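Long-range contact in squalene synthase HpnC (Alicyclobacillus acidocaldarius subsp. acidocaldarius, PDB 4HD1), which probably acts as a squalene synthase-type prenyltransferase that joins isoprenoid diphosphates: residues Y184-T196 / G208-A220. Numbering follows the deposited sequence. Where two conformers were deposited one is given.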
ATOM      1  N   TYR A 184      14.658   6.320  -0.967  1.00 82.85           N
ATOM      2  CA  TYR A 184      14.128   5.187  -1.722  1.00 78.37           C
ATOM      3  C   TYR A 184      14.672   5.114  -3.146  1.00 77.19           C
ATOM      4  O   TYR A 184      14.574   4.065  -3.794  1.00 77.59           O
ATOM      5  CB  TYR A 184      12.593   5.214  -1.724  1.00 74.25           C
ATOM      6  CG  TYR A 184      12.002   4.935  -0.364  1.00 69.29           C
ATOM      7  CD1 TYR A 184      11.899   3.627   0.116  1.00 69.78           C
ATOM      8  CD2 TYR A 184      11.567   5.973   0.458  1.00 72.28           C
ATOM      9  CE1 TYR A 184      11.374   3.358   1.374  1.00 69.26           C
ATOM     10  CE2 TYR A 184      11.033   5.715   1.717  1.00 71.45           C
ATOM     11  CZ  TYR A 184      10.936   4.405   2.170  1.00 69.18           C
ATOM     12  OH  TYR A 184      10.410   4.137   3.416  1.00 67.54           O
ATOM     13  N   VAL A 185      15.240   6.219  -3.631  1.00 73.19           N
ATOM     14  CA  VAL A 185      15.861   6.232  -4.958  1.00 76.28           C
ATOM     15  C   VAL A 185      17.008   5.226  -4.951  1.00 75.09           C
ATOM     16  O   VAL A 185      17.884   5.320  -4.103  1.00 79.20           O
ATOM     17  CB  VAL A 185      16.385   7.629  -5.349  1.00 75.90           C
ATOM     18  CG1 VAL A 185      16.848   7.629  -6.792  1.00 77.16           C
ATOM     19  CG2 VAL A 185      15.307   8.682  -5.162  1.00 78.09           C
ATOM     20  N   PRO A 186      16.985   4.237  -5.864  1.00 75.75           N
ATOM     21  CA  PRO A 186      18.037   3.213  -5.863  1.00 81.36           C
ATOM     22  C   PRO A 186      19.432   3.794  -6.117  1.00 90.95           C
ATOM     23  O   PRO A 186      19.588   4.693  -6.958  1.00 87.38           O
ATOM     24  CB  PRO A 186      17.617   2.276  -6.999  1.00 79.16           C
ATOM     25  CG  PRO A 186      16.143   2.471  -7.118  1.00 75.26           C
ATOM     26  CD  PRO A 186      15.927   3.929  -6.844  1.00 73.74           C
ATOM     27  N   ARG A 187      20.421   3.264  -5.398  0.50111.24           N
ATOM     28  CA  ARG A 187      21.807   3.733  -5.460  0.50 89.22           C
ATOM     29  C   ARG A 187      22.425   3.550  -6.851  0.50 76.49           C
ATOM     30  O   ARG A 187      23.121   4.439  -7.343  0.50 86.30           O
ATOM     31  CB  ARG A 187      22.661   3.026  -4.391  0.50 50.99           C
ATOM     32  CG  ARG A 187      23.778   3.886  -3.800  0.50 49.03           C
ATOM     33  CD  ARG A 187      24.749   3.085  -2.931  0.50 49.32           C
ATOM     34  NE  ARG A 187      24.564   3.317  -1.499  0.50 48.74           N
ATOM     35  CZ  ARG A 187      23.607   2.753  -0.765  0.50 47.76           C
ATOM     36  NH1 ARG A 187      22.739   1.923  -1.328  0.50 47.21           N
ATOM     37  NH2 ARG A 187      23.518   3.023   0.529  0.50 47.44           N
ATOM     38  N   ALA A 188      22.152   2.406  -7.480  1.00 89.37           N
ATOM     39  CA  ALA A 188      22.679   2.080  -8.809  1.00 99.82           C
ATOM     40  C   ALA A 188      22.079   2.937  -9.921  1.00 99.59           C
ATOM     41  O   ALA A 188      22.767   3.275 -10.882  1.00101.47           O
ATOM     42  CB  ALA A 188      22.493   0.600  -9.109  1.00101.78           C
ATOM     43  N   ASP A 189      20.803   3.294  -9.782  1.00 96.63           N
ATOM     44  CA  ASP A 189      20.130   4.144 -10.768  1.00 97.46           C
ATOM     45  C   ASP A 189      20.626   5.589 -10.711  1.00 99.45           C
ATOM     46  O   ASP A 189      20.592   6.298 -11.718  1.00 96.99           O
ATOM     47  CB  ASP A 189      18.607   4.097 -10.601  1.00 93.21           C
ATOM     48  CG  ASP A 189      18.036   2.698 -10.781  1.00 98.64           C
ATOM     49  OD1 ASP A 189      18.763   1.790 -11.230  1.00100.97           O
ATOM     50  OD2 ASP A 189      16.847   2.502 -10.465  1.00 99.51           O
ATOM     51  N   LEU A 190      21.082   6.019  -9.535  1.00100.83           N
ATOM     52  CA  LEU A 190      21.716   7.328  -9.397  1.00102.40           C
ATOM     53  C   LEU A 190      23.113   7.318  -9.993  1.00106.34           C
ATOM     54  O   LEU A 190      23.495   8.248 -10.706  1.00109.80           O
ATOM     55  CB  LEU A 190      21.768   7.766  -7.935  1.00101.32           C
ATOM     56  CG  LEU A 190      20.476   8.375  -7.389  1.00103.27           C
ATOM     57  CD1 LEU A 190      20.498   8.404  -5.865  1.00103.42           C
ATOM     58  CD2 LEU A 190      20.234   9.767  -7.962  1.00102.86           C
ATOM     59  N   GLU A 191      23.864   6.255  -9.709  1.00107.20           N
ATOM     60  CA  GLU A 191      25.231   6.100 -10.211  1.00112.77           C
ATOM     61  C   GLU A 191      25.280   5.874 -11.718  1.00110.05           C
ATOM     62  O   GLU A 191      26.250   6.267 -12.369  1.00114.93           O
ATOM     63  CB  GLU A 191      25.953   4.969  -9.481  1.00108.04           C
ATOM     64  CG  GLU A 191      26.311   5.310  -8.044  1.00117.47           C
ATOM     65  CD  GLU A 191      26.726   4.096  -7.232  1.00114.84           C
ATOM     66  OE1 GLU A 191      26.281   2.971  -7.558  1.00124.63           O
ATOM     67  OE2 GLU A 191      27.493   4.273  -6.257  1.00137.45           O
ATOM     68  N   GLN A 192      24.233   5.255 -12.265  1.00101.10           N
ATOM     69  CA  GLN A 192      24.125   5.039 -13.706  1.00103.24           C
ATOM     70  C   GLN A 192      24.208   6.360 -14.468  1.00104.01           C
ATOM     71  O   GLN A 192      24.713   6.401 -15.587  1.00104.06           O
ATOM     72  CB  GLN A 192      22.825   4.318 -14.053  1.00102.80           C
ATOM     73  CG  GLN A 192      22.757   3.828 -15.491  1.00107.54           C
ATOM     74  CD  GLN A 192      21.361   3.915 -16.072  1.00116.92           C
ATOM     75  OE1 GLN A 192      20.392   3.450 -15.471  1.00119.73           O
ATOM     76  NE2 GLN A 192      21.251   4.510 -17.252  1.00121.16           N
ATOM     77  N   PHE A 193      23.717   7.434 -13.852  1.00107.19           N
ATOM     78  CA  PHE A 193      23.784   8.770 -14.447  1.00115.42           C
ATOM     79  C   PHE A 193      24.811   9.686 -13.770  1.00118.18           C
ATOM     80  O   PHE A 193      24.708  10.912 -13.848  1.00114.90           O
ATOM     81  CB  PHE A 193      22.397   9.420 -14.454  1.00119.25           C
ATOM     82  CG  PHE A 193      21.379   8.663 -15.254  1.00125.61           C
ATOM     83  CD1 PHE A 193      21.367   8.741 -16.645  1.00126.50           C
ATOM     84  CD2 PHE A 193      20.429   7.869 -14.619  1.00119.27           C
ATOM     85  CE1 PHE A 193      20.428   8.042 -17.386  1.00132.25           C
ATOM     86  CE2 PHE A 193      19.488   7.168 -15.355  1.00125.72           C
ATOM     87  CZ  PHE A 193      19.488   7.256 -16.739  1.00131.30           C
ATOM     88  N   GLY A 194      25.801   9.083 -13.116  1.00149.94           N
ATOM     89  CA  GLY A 194      26.888   9.827 -12.481  1.00145.21           C
ATOM     90  C   GLY A 194      26.483  10.666 -11.282  1.00136.76           C
ATOM     91  O   GLY A 194      27.170  11.620 -10.930  1.00129.92           O
ATOM     92  N   ALA A 195      25.359  10.316 -10.659  1.00131.77           N
ATOM     93  CA  ALA A 195      24.930  10.977  -9.432  1.00129.68           C
ATOM     94  C   ALA A 195      25.131  10.041  -8.244  1.00124.19           C
ATOM     95  O   ALA A 195      25.413   8.854  -8.422  1.00125.76           O
ATOM     96  CB  ALA A 195      23.474  11.412  -9.541  1.00120.28           C
ATOM     97  N   THR A 196      25.000  10.581  -7.031  1.00121.06           N
ATOM     98  CA  THR A 196      25.144   9.791  -5.812  1.00123.95           C
ATOM     99  C   THR A 196      24.044  10.141  -4.822  1.00118.87           C
ATOM    100  O   THR A 196      23.292  11.095  -5.032  1.00122.41           O
ATOM    101  CB  THR A 196      26.497  10.053  -5.130  1.00124.90           C
ATOM    102  OG1 THR A 196      26.687  11.466  -4.991  1.00118.17           O
ATOM    103  CG2 THR A 196      27.644   9.450  -5.937  1.00129.29           C
ATOM    104  N   GLY A 208      22.167  14.382 -13.403  1.00109.55           N
ATOM    105  CA  GLY A 208      22.140  12.965 -13.050  1.00112.30           C
ATOM    106  C   GLY A 208      20.918  12.617 -12.222  1.00106.16           C
ATOM    107  O   GLY A 208      20.229  11.630 -12.502  1.00100.32           O
ATOM    108  N   VAL A 209      20.653  13.441 -11.209  1.00104.06           N
ATOM    109  CA  VAL A 209      19.472  13.304 -10.357  1.00104.82           C
ATOM    110  C   VAL A 209      18.190  13.321 -11.192  1.00103.10           C
ATOM    111  O   VAL A 209      17.358  12.426 -11.066  1.00 96.42           O
ATOM    112  CB  VAL A 209      19.426  14.400  -9.265  1.00107.29           C
ATOM    113  CG1 VAL A 209      18.060  14.463  -8.593  1.00101.16           C
ATOM    114  CG2 VAL A 209      20.509  14.157  -8.225  1.00111.00           C
ATOM    115  N   ARG A 210      18.058  14.329 -12.055  1.00101.99           N
ATOM    116  CA  ARG A 210      16.871  14.504 -12.896  1.00 99.92           C
ATOM    117  C   ARG A 210      16.652  13.338 -13.862  1.00 96.52           C
ATOM    118  O   ARG A 210      15.513  12.919 -14.082  1.00 95.10           O
ATOM    119  CB  ARG A 210      16.940  15.833 -13.652  1.00 95.28           C
ATOM    120  CG  ARG A 210      16.720  17.052 -12.769  1.00 95.98           C
ATOM    121  CD  ARG A 210      17.098  18.336 -13.488  1.00103.40           C
ATOM    122  NE  ARG A 210      16.958  19.509 -12.624  1.00109.30           N
ATOM    123  CZ  ARG A 210      15.893  20.310 -12.596  1.00109.37           C
ATOM    124  NH1 ARG A 210      14.853  20.084 -13.390  1.00110.68           N
ATOM    125  NH2 ARG A 210      15.869  21.349 -11.770  1.00 99.93           N
ATOM    126  N   ARG A 211      17.743  12.815 -14.421  1.00 94.72           N
ATOM    127  CA  ARG A 211      17.688  11.649 -15.305  1.00 96.32           C
ATOM    128  C   ARG A 211      17.329  10.369 -14.558  1.00 94.26           C
ATOM    129  O   ARG A 211      16.664   9.493 -15.109  1.00 98.64           O
ATOM    130  CB  ARG A 211      19.006  11.465 -16.055  1.00100.78           C
ATOM    131  CG  ARG A 211      19.164  12.381 -17.254  1.00110.39           C
ATOM    132  CD  ARG A 211      20.432  12.075 -18.034  1.00116.66           C
ATOM    133  NE  ARG A 211      20.546  12.929 -19.215  1.00127.02           N
ATOM    134  CZ  ARG A 211      21.128  14.127 -19.233  1.00135.78           C
ATOM    135  NH1 ARG A 211      21.670  14.635 -18.131  1.00130.90           N
ATOM    136  NH2 ARG A 211      21.171  14.820 -20.362  1.00132.86           N
ATOM    137  N   CYS A 212      17.772  10.263 -13.309  1.00 91.76           N
ATOM    138  CA  CYS A 212      17.433   9.114 -12.472  1.00 90.77           C
ATOM    139  C   CYS A 212      15.952   9.093 -12.089  1.00 86.05           C
ATOM    140  O   CYS A 212      15.305   8.043 -12.158  1.00 83.22           O
ATOM    141  CB  CYS A 212      18.294   9.085 -11.215  1.00 89.66           C
ATOM    142  SG  CYS A 212      17.837   7.745 -10.098  1.00 88.52           S
ATOM    143  N   ILE A 213      15.432  10.248 -11.674  1.00 80.89           N
ATOM    144  CA  ILE A 213      14.008  10.418 -11.392  1.00 83.46           C
ATOM    145  C   ILE A 213      13.194  10.048 -12.639  1.00 83.90           C
ATOM    146  O   ILE A 213      12.216   9.303 -12.545  1.00 82.09           O
ATOM    147  CB  ILE A 213      13.672  11.865 -10.944  1.00 86.02           C
ATOM    148  CG1 ILE A 213      14.568  12.327  -9.779  1.00 86.47           C
ATOM    149  CG2 ILE A 213      12.194  12.001 -10.595  1.00 85.07           C
ATOM    150  CD1 ILE A 213      14.303  11.688  -8.428  1.00 84.02           C
ATOM    151  N   ALA A 214      13.623  10.550 -13.798  1.00 83.00           N
ATOM    152  CA  ALA A 214      12.981  10.236 -15.079  1.00 84.70           C
ATOM    153  C   ALA A 214      12.931   8.738 -15.353  1.00 82.06           C
ATOM    154  O   ALA A 214      11.907   8.230 -15.794  1.00 82.06           O
ATOM    155  CB  ALA A 214      13.661  10.975 -16.225  1.00 87.79           C
ATOM    156  N   LEU A 215      14.027   8.034 -15.074  1.00 79.95           N
ATOM    157  CA  LEU A 215      14.063   6.583 -15.239  1.00 83.65           C
ATOM    158  C   LEU A 215      13.014   5.876 -14.372  1.00 83.59           C
ATOM    159  O   LEU A 215      12.362   4.933 -14.829  1.00 87.24           O
ATOM    160  CB  LEU A 215      15.457   6.031 -14.930  1.00 81.41           C
ATOM    161  CG  LEU A 215      15.625   4.517 -15.111  1.00 83.59           C
ATOM    162  CD1 LEU A 215      15.485   4.115 -16.575  1.00 86.26           C
ATOM    163  CD2 LEU A 215      16.950   4.033 -14.540  1.00 85.50           C
ATOM    164  N   GLU A 216      12.858   6.336 -13.132  1.00 80.77           N
ATOM    165  CA  GLU A 216      11.870   5.762 -12.211  1.00 80.47           C
ATOM    166  C   GLU A 216      10.444   6.041 -12.679  1.00 78.83           C
ATOM    167  O   GLU A 216       9.592   5.149 -12.669  1.00 78.17           O
ATOM    168  CB  GLU A 216      12.064   6.275 -10.773  1.00 77.30           C
ATOM    169  CG  GLU A 216      13.488   6.209 -10.225  1.00 76.86           C
ATOM    170  CD  GLU A 216      14.165   4.853 -10.393  1.00 81.02           C
ATOM    171  OE1 GLU A 216      13.510   3.862 -10.781  1.00 84.51           O
ATOM    172  OE2 GLU A 216      15.377   4.776 -10.129  1.00 82.58           O
ATOM    173  N   VAL A 217      10.204   7.285 -13.091  1.00 75.94           N
ATOM    174  CA  VAL A 217       8.918   7.702 -13.637  1.00 75.18           C
ATOM    175  C   VAL A 217       8.505   6.803 -14.810  1.00 76.93           C
ATOM    176  O   VAL A 217       7.372   6.316 -14.843  1.00 77.47           O
ATOM    177  CB  VAL A 217       8.939   9.195 -14.045  1.00 74.72           C
ATOM    178  CG1 VAL A 217       7.682   9.575 -14.823  1.00 75.18           C
ATOM    179  CG2 VAL A 217       9.091  10.072 -12.810  1.00 70.79           C
ATOM    180  N   ASP A 218       9.431   6.568 -15.741  1.00 74.73           N
ATOM    181  CA  ASP A 218       9.199   5.683 -16.887  1.00 77.92           C
ATOM    182  C   ASP A 218       8.858   4.258 -16.457  1.00 75.72           C
ATOM    183  O   ASP A 218       7.950   3.644 -17.017  1.00 77.74           O
ATOM    184  CB  ASP A 218      10.423   5.644 -17.816  1.00 79.22           C
ATOM    185  CG  ASP A 218      10.712   6.984 -18.488  1.00 80.00           C
ATOM    186  OD1 ASP A 218       9.975   7.968 -18.259  1.00 72.39           O
ATOM    187  OD2 ASP A 218      11.698   7.044 -19.256  1.00 82.78           O
ATOM    188  N   ARG A 219       9.594   3.738 -15.474  1.00 74.69           N
ATOM    189  CA  ARG A 219       9.365   2.392 -14.948  1.00 78.78           C
ATOM    190  C   ARG A 219       7.950   2.255 -14.389  1.00 75.89           C
ATOM    191  O   ARG A 219       7.269   1.247 -14.627  1.00 73.09           O
ATOM    192  CB  ARG A 219      10.372   2.063 -13.848  1.00 82.21           C
ATOM    193  CG  ARG A 219      11.768   1.718 -14.335  1.00 89.15           C
ATOM    194  CD  ARG A 219      12.568   1.127 -13.187  1.00 91.96           C
ATOM    195  NE  ARG A 219      13.882   0.631 -13.592  1.00 92.96           N
ATOM    196  CZ  ARG A 219      15.038   1.110 -13.143  1.00100.55           C
ATOM    197  NH1 ARG A 219      15.060   2.104 -12.266  1.00 98.35           N
ATOM    198  NH2 ARG A 219      16.180   0.590 -13.571  1.00106.51           N
ATOM    199  N   ALA A 220       7.524   3.283 -13.653  1.00 71.57           N
ATOM    200  CA  ALA A 220       6.210   3.320 -13.016  1.00 68.55           C
ATOM    201  C   ALA A 220       5.099   3.476 -14.054  1.00 69.14           C
ATOM    202  O   ALA A 220       4.049   2.836 -13.948  1.00 64.23           O
ATOM    203  CB  ALA A 220       6.144   4.430 -11.968  1.00 60.43           C
TER
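Asp189 sits as a knob in a hole formed by Cys212, Leu215, Glu216 and Arg219, where the short helix 187-191 packs against helix 207-227 in the all-helical squalene/phytoene synthase fold. The segment axes approach to 9.0 Å and run closer to antiparallel than to parallel, at 128°. Asp189 OD2 takes a salt-bridge hydrogen bond from Arg219 NH1 at 2.6 Å, reached from above the carboxylate plane and bent at hydrogen. The same nitrogen binds Glu216 OE1 at 2.8 Å, this time within the guanidinium plane and on the syn side of the acid. Asp189 OD2 also lies 2.7 Å from Glu216 OE2, a closeness consistent with a proton held between them. With an alanine in place of Arg219, the two acids would probably lose the positive partner they share, leaving their close oxygens to face each other without it. Trp125, on helix 125-135, touches both acids and makes a cation-pi contact with Arg219.

Beside this charged cluster, Cys212 carries its SG anti to the backbone N (chi1 176°), which directs the sulfur against Val185 CG1 at 3.5 Å and against the CD2 branch of Leu190. Leu190 in turn leans on Leu197 and Ile200 of helix 197-201. The Phe193 ring is sandwiched between the amide end of Gln192 on one face and Arg211 CB on the other, a CH-pi contact 3.8 Å from the ring centroid, while Leu215 CD2 meets its edge. A Schellman motif, with Gly194 at positive phi, closes the short helix and leads the chain to Ala195, whose methyl packs on Val209 CG2. The absence of a side chain at Gly208 lets Phe193 O come to 3.4 Å from Gly208 CA.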